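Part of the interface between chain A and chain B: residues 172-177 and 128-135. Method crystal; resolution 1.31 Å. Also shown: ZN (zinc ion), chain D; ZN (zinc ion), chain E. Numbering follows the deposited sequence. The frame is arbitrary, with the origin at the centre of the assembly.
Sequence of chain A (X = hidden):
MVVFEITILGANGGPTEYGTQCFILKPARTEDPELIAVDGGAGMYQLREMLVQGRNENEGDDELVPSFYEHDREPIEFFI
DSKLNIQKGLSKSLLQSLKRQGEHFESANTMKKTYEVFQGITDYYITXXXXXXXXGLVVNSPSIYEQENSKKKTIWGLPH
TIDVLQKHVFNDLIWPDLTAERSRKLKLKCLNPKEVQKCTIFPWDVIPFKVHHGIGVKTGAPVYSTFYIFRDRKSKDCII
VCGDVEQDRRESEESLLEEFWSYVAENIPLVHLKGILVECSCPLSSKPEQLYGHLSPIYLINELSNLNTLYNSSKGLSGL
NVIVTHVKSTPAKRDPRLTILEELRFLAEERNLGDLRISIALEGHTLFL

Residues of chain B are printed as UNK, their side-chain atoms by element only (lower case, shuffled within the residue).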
# COMPACT_ATOMS: atom_id res chain seq x y z
N ASP A 172 9.04 12.18 -11.22
CA ASP A 172 10.20 12.53 -10.40
C ASP A 172 9.87 13.25 -9.09
O ASP A 172 10.76 13.70 -8.38
CB ASP A 172 11.24 13.29 -11.23
CG ASP A 172 11.89 12.41 -12.26
OD1 ASP A 172 12.22 11.25 -11.91
OD2 ASP A 172 12.13 12.86 -13.41
N LEU A 173 8.58 13.28 -8.75
CA LEU A 173 8.10 13.90 -7.52
C LEU A 173 7.36 12.87 -6.65
O LEU A 173 7.76 12.58 -5.52
CB LEU A 173 7.22 15.11 -7.84
CG LEU A 173 7.87 16.22 -8.68
CD1 LEU A 173 6.82 17.15 -9.27
CD2 LEU A 173 8.90 17.01 -7.88
N ILE A 174 6.31 12.28 -7.21
CA ILE A 174 5.58 11.19 -6.56
C ILE A 174 6.35 9.87 -6.71
O ILE A 174 6.31 9.01 -5.82
CB ILE A 174 4.15 11.10 -7.14
CG1 ILE A 174 3.34 12.35 -6.75
CG2 ILE A 174 3.46 9.80 -6.73
CD1 ILE A 174 3.16 12.54 -5.26
N TRP A 175 7.04 9.71 -7.83
CA TRP A 175 7.87 8.53 -8.07
C TRP A 175 8.91 8.87 -9.09
O TRP A 175 8.64 9.67 -9.99
CB TRP A 175 7.01 7.38 -8.59
CG TRP A 175 7.63 6.03 -8.35
CD1 TRP A 175 8.09 5.13 -9.29
CD2 TRP A 175 7.86 5.42 -7.05
NE1 TRP A 175 8.60 4.00 -8.67
CE2 TRP A 175 8.48 4.13 -7.31
CE3 TRP A 175 7.63 5.81 -5.74
CZ2 TRP A 175 8.83 3.26 -6.28
CZ3 TRP A 175 7.99 4.94 -4.71
CH2 TRP A 175 8.57 3.70 -4.98
N PRO A 176 10.11 8.25 -9.00
CA PRO A 176 11.07 8.45 -10.10
C PRO A 176 10.42 8.13 -11.44
O PRO A 176 9.62 7.18 -11.54
CB PRO A 176 12.17 7.45 -9.77
CG PRO A 176 12.16 7.40 -8.27
CD PRO A 176 10.69 7.41 -7.93
N ASP A 177 10.74 8.92 -12.46
CA ASP A 177 10.12 8.74 -13.76
C ASP A 177 10.80 7.59 -14.51
O ASP A 177 11.65 7.80 -15.39
CB ASP A 177 10.12 10.03 -14.57
CG ASP A 177 9.36 9.89 -15.88
OD1 ASP A 177 8.93 8.75 -16.21
OD2 ASP A 177 9.21 10.92 -16.58
N UNK B 128 8.88 13.33 2.56
CA UNK B 128 8.90 13.58 1.12
C UNK B 128 7.73 12.85 0.52
O UNK B 128 7.18 11.94 1.14
n UNK B 128 11.12 9.65 -0.17
c UNK B 128 10.24 13.21 0.47
n UNK B 128 10.72 10.96 1.56
c UNK B 128 10.80 10.89 -0.65
c UNK B 128 11.06 9.70 1.18
c UNK B 128 10.56 11.72 0.44
N UNK B 129 7.29 13.26 -0.69
CA UNK B 129 6.03 12.77 -1.22
C UNK B 129 6.14 11.53 -2.12
O UNK B 129 5.18 11.19 -2.80
c UNK B 129 5.51 13.97 -2.00
c UNK B 129 6.76 14.57 -2.56
c UNK B 129 7.79 14.41 -1.46
N UNK B 130 7.26 10.82 -2.08
CA UNK B 130 7.31 9.52 -2.78
C UNK B 130 6.20 8.64 -2.28
O UNK B 130 5.86 8.63 -1.08
n UNK B 130 10.97 10.05 -5.13
c UNK B 130 9.74 9.24 -3.49
c UNK B 130 9.70 9.88 -4.72
c UNK B 130 8.63 8.79 -2.58
n UNK B 130 11.06 9.01 -3.21
c UNK B 130 11.80 9.50 -4.22
N UNK B 131 5.61 7.89 -3.20
CA UNK B 131 4.37 7.17 -2.91
C UNK B 131 4.46 6.24 -1.68
O UNK B 131 3.48 6.11 -0.94
c UNK B 131 3.87 6.44 -4.16
c UNK B 131 2.44 4.43 -3.66
c UNK B 131 1.76 6.03 -5.48
c UNK B 131 2.44 5.88 -4.12
N UNK B 132 5.62 5.59 -1.47
CA UNK B 132 5.80 4.69 -0.33
C UNK B 132 5.71 5.40 1.02
O UNK B 132 5.54 4.75 2.05
o UNK B 132 9.44 4.46 0.20
c UNK B 132 7.09 3.83 -0.41
c UNK B 132 8.38 4.67 -0.53
o UNK B 132 8.37 5.59 -1.38
N UNK B 133 5.80 6.74 1.03
CA UNK B 133 5.72 7.51 2.27
C UNK B 133 4.38 8.15 2.47
O UNK B 133 4.18 8.81 3.49
n UNK B 133 10.01 6.73 1.89
c UNK B 133 10.11 7.12 3.16
c UNK B 133 6.86 8.54 2.34
c UNK B 133 8.87 7.20 1.37
c UNK B 133 8.21 7.90 2.36
n UNK B 133 9.01 7.82 3.47
N UNK B 134 3.45 7.92 1.55
CA UNK B 134 2.13 8.56 1.64
C UNK B 134 0.95 7.64 1.32
O UNK B 134 -0.19 8.06 1.46
c UNK B 134 1.78 10.54 -1.70
c UNK B 134 2.18 9.45 -0.72
c UNK B 134 3.01 10.88 1.23
c UNK B 134 2.01 9.83 0.76
N UNK B 135 1.20 6.41 0.91
CA UNK B 135 0.12 5.54 0.42
C UNK B 135 -0.95 5.25 1.48
O UNK B 135 -2.15 5.26 1.16
o UNK B 135 1.47 3.58 0.81
c UNK B 135 0.69 4.25 -0.15
ZN ZN D . 12.01 8.13 -1.44
ZN ZN E . 11.22 5.59 0.56
O HOH W 1 11.83 11.11 -7.61
O HOH W 2 10.80 6.70 -1.07

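Position 128 of chain B carries one carbon followed by a five-membered ring of three carbons and two nitrogens. The ring touches nothing on the chain A stretch, but one of its nitrogens lies 2.2 Å from the ZN of chain D. The ring composition identifies His128(B), which binds the zinc through NE2.

At position 129 three carbons close a ring onto the backbone nitrogen. A ring carbon lies 3.7 Å from Leu173(A) O, and CB is 4.3 Å from Ile174(A) CD1. The closed ring defines Pro129(B), and the carbon near Leu173(A) O is CG.

Position 130 again has one carbon and then a five-membered ring of three carbons and two nitrogens. One nitrogen binds the chain D zinc at 2.2 Å; the other faces water 1. A ring carbon comes within 3.4 Å of Leu173(A) O, and the edge of the Trp175(A) six-membered ring is directed toward the ring face, the planes at 64°. This is His130(B), with CD2 near Leu173(A) O, ND1 on the metal and NE2 donating to water 1 (2.8 Å), which in turn donates weakly to Asp172(A) O (2.9 Å).

Four carbons, forked at the second, occupy position 131. CB packs 4.1 Å from Trp175(A) CE3 and 4.3 Å from Ile174(A) CG2. They identify Leu131(B).

At position 132 there are two carbons, the second carrying two oxygens. One oxygen sits at the edge of the indole, 3.4 Å from Trp175(A) CZ3. This is an aspartate, Asp132(B): that oxygen, OD1, accepts from water 2 at 2.7 Å, while OD2 binds the ZN of chain E at 2.1 Å.

Position 133 holds one carbon and then a ring of three carbons and two nitrogens, out of reach of the chain A stretch. It is His133(B), with NE2 2.1 Å from the chain E zinc.

Position 134 has four carbons forked at the first, one arm two carbons long. The end of that arm meets Ile174(A) CD1 at 4.3 Å. This is Ile134(B), at the N-cap position before a helix; the end carbon is CD1.

Position 135, one carbon and one oxygen, makes no contact with the stretch and is Ser135(B).

The contact centres on Ile174(A) O, which accepts a hydrogen bond from Leu131(B) N (2.9 Å) and a CA-H...O contact from His130(B) CA (3.2 Å). The Ile174(A) side chain starts away from chain B, yet CD1 packs against Pro129(B) and Ile134(B), and CG2 against Leu131(B). Trp175(A) lies along the metal-binding segment without binding zinc itself. Because His130(B) and Asp132(B) both touch chain A and bind zinc, the dimer contact adjoins the dinuclear site, whose ions water 2 bridges.

Chain B, residues 128-135: HPHLDHIS
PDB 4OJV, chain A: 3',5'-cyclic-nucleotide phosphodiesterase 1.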